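Local coordinates for protein citrinin polyketide synthase (Monascus purpureus, PDB 5MPT) that builds the keto-aldehyde precursor of the mycotoxin citrinin from malonyl-CoA units, this piece being its C-methyltransferase domain, at residues A[211-216]-A[238-243]. Numbering follows the deposited sequence. Where two conformers were deposited one is given.
Sequences LEMGAG and TMTDLS. With SAH (S-adenosyl-L-homocysteine), chain B.
Asp241 faces the glycine-rich turn Gly214-Ala215-Gly216 at the C-terminal ends of two neighbouring parallel strands, and its carboxylate grips the ribose of S-adenosyl-L-homocysteine with one oxygen for each hydroxyl. The ligand's O3' donates to Asp241 OD1 and its O2' to Asp241 OD2, both at 2.7 Å. With CG anti to the backbone N (chi1 -162°), the carboxylate reaches back to the turn, where OD1 also takes a weak bond from Gly216 N. The backbone N of Ser243 donates to OD2 on its anti lone pair, an Asx turn that helps fix the carboxylate's rotation just before helix 244-253. Glycine suits both ends of the turn: phi is positive at Gly214 and Gly216, and Gly216 CA lies 3.1 Å from the ligand's O3', which leaves little room beside it.

Thr240 ties its strand to the neighbouring one through both its backbone and its hydroxyl. Its OG1, between the backbone N and the carbonyl carbon (chi1 81°), donates to Glu212 O at 2.7 Å. That oxygen also accepts from Thr240 N, nearly in line with its C=O, whereas the hydroxyl comes in tilted from the carbonyl plane. A water donates to OG1 and accepts from Gly214 N, and Ala215 N bonds to Thr240 O at 2.9 Å, drawing the turn toward the second strand. On one sheet face, Leu211 sets CD1 against Thr238 CG2 and CG against Thr240 CG2, at about a right angle to Thr240. On the other, the extended Met239 lays CG tightly against Ala215 CB, 3.5 Å away; a small methyl suits this place.

This is the Rossmann-like beta-alpha-beta unit of class I methyltransferases, with an acidic residue near the C-terminal end of the second strand. Gly214 O accepts from the ligand's amino nitrogen, so the turn holds the amino acid part of the cofactor product and the carboxylate its ribose; the several donors around Asp241 would favour its ionised form.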
ATOM      1  N   LEU A 211      -0.068   5.212 -17.876  1.00 18.16           N
ATOM      2  CA  LEU A 211       0.292   6.242 -16.911  1.00 18.37           C
ATOM      3  C   LEU A 211       0.234   5.649 -15.513  1.00 19.49           C
ATOM      4  O   LEU A 211      -0.790   5.084 -15.112  1.00 19.11           O
ATOM      5  CB  LEU A 211      -0.633   7.451 -17.022  1.00 19.54           C
ATOM      6  CG  LEU A 211      -0.252   8.678 -16.176  1.00 20.39           C
ATOM      7  CD1 LEU A 211      -0.554   9.958 -16.972  1.00 20.83           C
ATOM      8  CD2 LEU A 211      -0.989   8.652 -14.867  1.00 20.06           C
ATOM      9  N   GLU A 212       1.315   5.793 -14.772  1.00 20.91           N
ATOM     10  CA  GLU A 212       1.380   5.308 -13.405  1.00 21.89           C
ATOM     11  C   GLU A 212       1.239   6.492 -12.458  1.00 20.53           C
ATOM     12  O   GLU A 212       2.012   7.454 -12.531  1.00 22.35           O
ATOM     13  CB  GLU A 212       2.677   4.541 -13.140  1.00 22.49           C
ATOM     14  CG  GLU A 212       2.725   4.001 -11.731  1.00 23.88           C
ATOM     15  CD  GLU A 212       3.985   3.250 -11.396  1.00 23.47           C
ATOM     16  OE1 GLU A 212       4.906   3.197 -12.236  1.00 22.42           O
ATOM     17  OE2 GLU A 212       4.053   2.747 -10.255  1.00 23.64           O
ATOM     18  N   MET A 213       0.237   6.420 -11.594  1.00 20.17           N
ATOM     19  CA  MET A 213       0.067   7.410 -10.548  0.73 20.63           C
ATOM     20  C   MET A 213       0.688   6.913  -9.255  1.00 18.10           C
ATOM     21  O   MET A 213       0.786   5.715  -9.010  1.00 20.00           O
ATOM     22  CB  MET A 213      -1.408   7.714 -10.336  0.73 21.72           C
ATOM     23  CG  MET A 213      -2.036   8.267 -11.601  0.73 24.81           C
ATOM     24  SD  MET A 213      -3.730   8.766 -11.349  0.73 33.15           S
ATOM     25  CE  MET A 213      -3.854  10.137 -12.487  0.73 32.68           C
ATOM     26  N   GLY A 214       1.126   7.875  -8.453  1.00 19.02           N
ATOM     27  CA  GLY A 214       1.713   7.534  -7.156  1.00 19.89           C
ATOM     28  C   GLY A 214       2.862   6.562  -7.279  1.00 21.43           C
ATOM     29  O   GLY A 214       3.067   5.701  -6.403  1.00 22.50           O
ATOM     30  N   ALA A 215       3.654   6.702  -8.338  1.00 21.52           N
ATOM     31  CA  ALA A 215       4.692   5.720  -8.622  1.00 24.04           C
ATOM     32  C   ALA A 215       5.777   5.729  -7.561  1.00 23.41           C
ATOM     33  O   ALA A 215       6.472   4.719  -7.375  1.00 24.57           O
ATOM     34  CB  ALA A 215       5.293   5.988 -10.004  1.00 26.33           C
ATOM     35  N   GLY A 216       5.932   6.842  -6.861  1.00 25.29           N
ATOM     36  CA  GLY A 216       6.795   6.920  -5.712  1.00 25.16           C
ATOM     37  C   GLY A 216       8.195   6.407  -5.943  1.00 26.18           C
ATOM     38  O   GLY A 216       8.919   6.922  -6.806  1.00 28.69           O
ATOM     39  N   THR A 238       4.206   6.878 -18.769  1.00 23.83           N
ATOM     40  CA  THR A 238       4.323   8.126 -18.045  1.00 25.34           C
ATOM     41  C   THR A 238       4.322   7.774 -16.564  1.00 24.75           C
ATOM     42  O   THR A 238       3.308   7.325 -16.011  1.00 24.32           O
ATOM     43  CB  THR A 238       3.196   9.091 -18.422  1.00 27.00           C
ATOM     44  OG1 THR A 238       3.196   9.303 -19.841  1.00 29.12           O
ATOM     45  CG2 THR A 238       3.370  10.435 -17.730  1.00 28.34           C
ATOM     46  N   MET A 239       5.471   7.948 -15.934  1.00 26.50           N
ATOM     47  CA  MET A 239       5.617   7.708 -14.515  1.00 25.82           C
ATOM     48  C   MET A 239       5.370   9.023 -13.786  1.00 25.78           C
ATOM     49  O   MET A 239       6.020  10.033 -14.082  1.00 27.15           O
ATOM     50  CB  MET A 239       7.010   7.176 -14.217  1.00 26.63           C
ATOM     51  CG  MET A 239       7.207   6.818 -12.780  1.00 28.03           C
ATOM     52  SD  MET A 239       8.933   6.607 -12.408  1.00 31.15           S
ATOM     53  CE  MET A 239       8.790   6.168 -10.679  1.00 31.20           C
ATOM     54  N   THR A 240       4.429   9.016 -12.846  1.00 24.55           N
ATOM     55  CA  THR A 240       4.050  10.241 -12.151  1.00 25.15           C
ATOM     56  C   THR A 240       3.912  10.016 -10.649  1.00 23.86           C
ATOM     57  O   THR A 240       3.800   8.885 -10.166  1.00 24.14           O
ATOM     58  CB  THR A 240       2.735  10.800 -12.705  1.00 25.66           C
ATOM     59  OG1 THR A 240       1.621  10.113 -12.131  1.00 24.50           O
ATOM     60  CG2 THR A 240       2.668  10.684 -14.228  1.00 27.66           C
ATOM     61  N   ASP A 241       3.936  11.128  -9.907  1.00 22.22           N
ATOM     62  CA  ASP A 241       3.763  11.114  -8.454  1.00 22.65           C
ATOM     63  C   ASP A 241       3.518  12.542  -8.018  1.00 23.84           C
ATOM     64  O   ASP A 241       3.826  13.484  -8.739  1.00 27.63           O
ATOM     65  CB  ASP A 241       4.993  10.557  -7.716  1.00 24.04           C
ATOM     66  CG  ASP A 241       4.687  10.123  -6.271  1.00 26.17           C
ATOM     67  OD1 ASP A 241       4.387   8.938  -6.008  1.00 25.68           O
ATOM     68  OD2 ASP A 241       4.761  10.967  -5.371  1.00 28.51           O
ATOM     69  N   LEU A 242       2.973  12.678  -6.815  1.00 23.12           N
ATOM     70  CA  LEU A 242       2.869  13.988  -6.203  1.00 24.30           C
ATOM     71  C   LEU A 242       4.239  14.581  -5.903  1.00 26.71           C
ATOM     72  O   LEU A 242       4.383  15.808  -5.900  1.00 30.70           O
ATOM     73  CB  LEU A 242       2.055  13.893  -4.906  1.00 21.85           C
ATOM     74  CG  LEU A 242       1.637  15.257  -4.305  1.00 24.38           C
ATOM     75  CD1 LEU A 242       0.772  16.052  -5.260  1.00 26.08           C
ATOM     76  CD2 LEU A 242       0.869  15.045  -3.018  1.00 24.90           C
ATOM     77  N   SER A 243       5.239  13.742  -5.617  1.00 27.15           N
ATOM     78  CA  SER A 243       6.544  14.190  -5.135  1.00 32.92           C
ATOM     79  C   SER A 243       7.496  14.473  -6.293  1.00 38.48           C
ATOM     80  O   SER A 243       7.809  13.577  -7.077  1.00 36.68           O
ATOM     81  CB  SER A 243       7.150  13.138  -4.209  1.00 36.86           C
ATOM     82  OG  SER A 243       8.554  13.298  -4.108  1.00 40.94           O
TER
HETATM   83  N   SAH B2201       3.493   3.133  -5.463  1.00 23.29           N
HETATM   84  CA  SAH B2201       4.339   3.477  -4.281  1.00 23.82           C
HETATM   85  CB  SAH B2201       3.983   2.833  -2.946  1.00 24.69           C
HETATM   86  CG  SAH B2201       2.758   3.415  -2.263  1.00 24.25           C
HETATM   87  SD  SAH B2201       3.310   4.921  -1.390  1.00 25.90           S
HETATM   88  C   SAH B2201       5.801   3.079  -4.626  1.00 24.99           C
HETATM   89  O   SAH B2201       6.673   3.819  -3.974  1.00 26.98           O
HETATM   90  OXT SAH B2201       6.105   2.176  -5.365  1.00 24.69           O
HETATM   91  C5' SAH B2201       2.075   6.146  -1.897  1.00 25.52           C
HETATM   92  C4' SAH B2201       2.654   7.010  -2.998  1.00 24.83           C
HETATM   93  O4' SAH B2201       1.567   7.858  -3.427  1.00 27.15           O
HETATM   94  C3' SAH B2201       3.798   7.939  -2.572  1.00 25.50           C
HETATM   95  O3' SAH B2201       4.791   7.872  -3.591  1.00 23.61           O
HETATM   96  C2' SAH B2201       3.128   9.322  -2.498  1.00 26.24           C
HETATM   97  O2' SAH B2201       4.017  10.383  -2.841  1.00 26.86           O
HETATM   98  C1' SAH B2201       2.041   9.175  -3.556  1.00 26.67           C
HETATM   99  N9  SAH B2201       0.898  10.072  -3.427  1.00 24.65           N
HETATM  100  C8  SAH B2201       0.248  10.458  -2.286  1.00 25.96           C
HETATM  101  N7  SAH B2201      -0.722  11.318  -2.484  1.00 25.94           N
HETATM  102  C5  SAH B2201      -0.705  11.519  -3.858  1.00 23.73           C
HETATM  103  C6  SAH B2201      -1.484  12.324  -4.711  1.00 23.80           C
HETATM  104  N6  SAH B2201      -2.452  13.147  -4.288  1.00 23.45           N
HETATM  105  N1  SAH B2201      -1.208  12.284  -6.029  1.00 23.82           N
HETATM  106  C2  SAH B2201      -0.222  11.493  -6.463  1.00 22.92           C
HETATM  107  N3  SAH B2201       0.576  10.687  -5.762  1.00 22.76           N
HETATM  108  C4  SAH B2201       0.284  10.750  -4.452  1.00 23.11           C
HETATM  109  O   HOH W   1       0.717  10.589  -9.642  1.00 26.40           O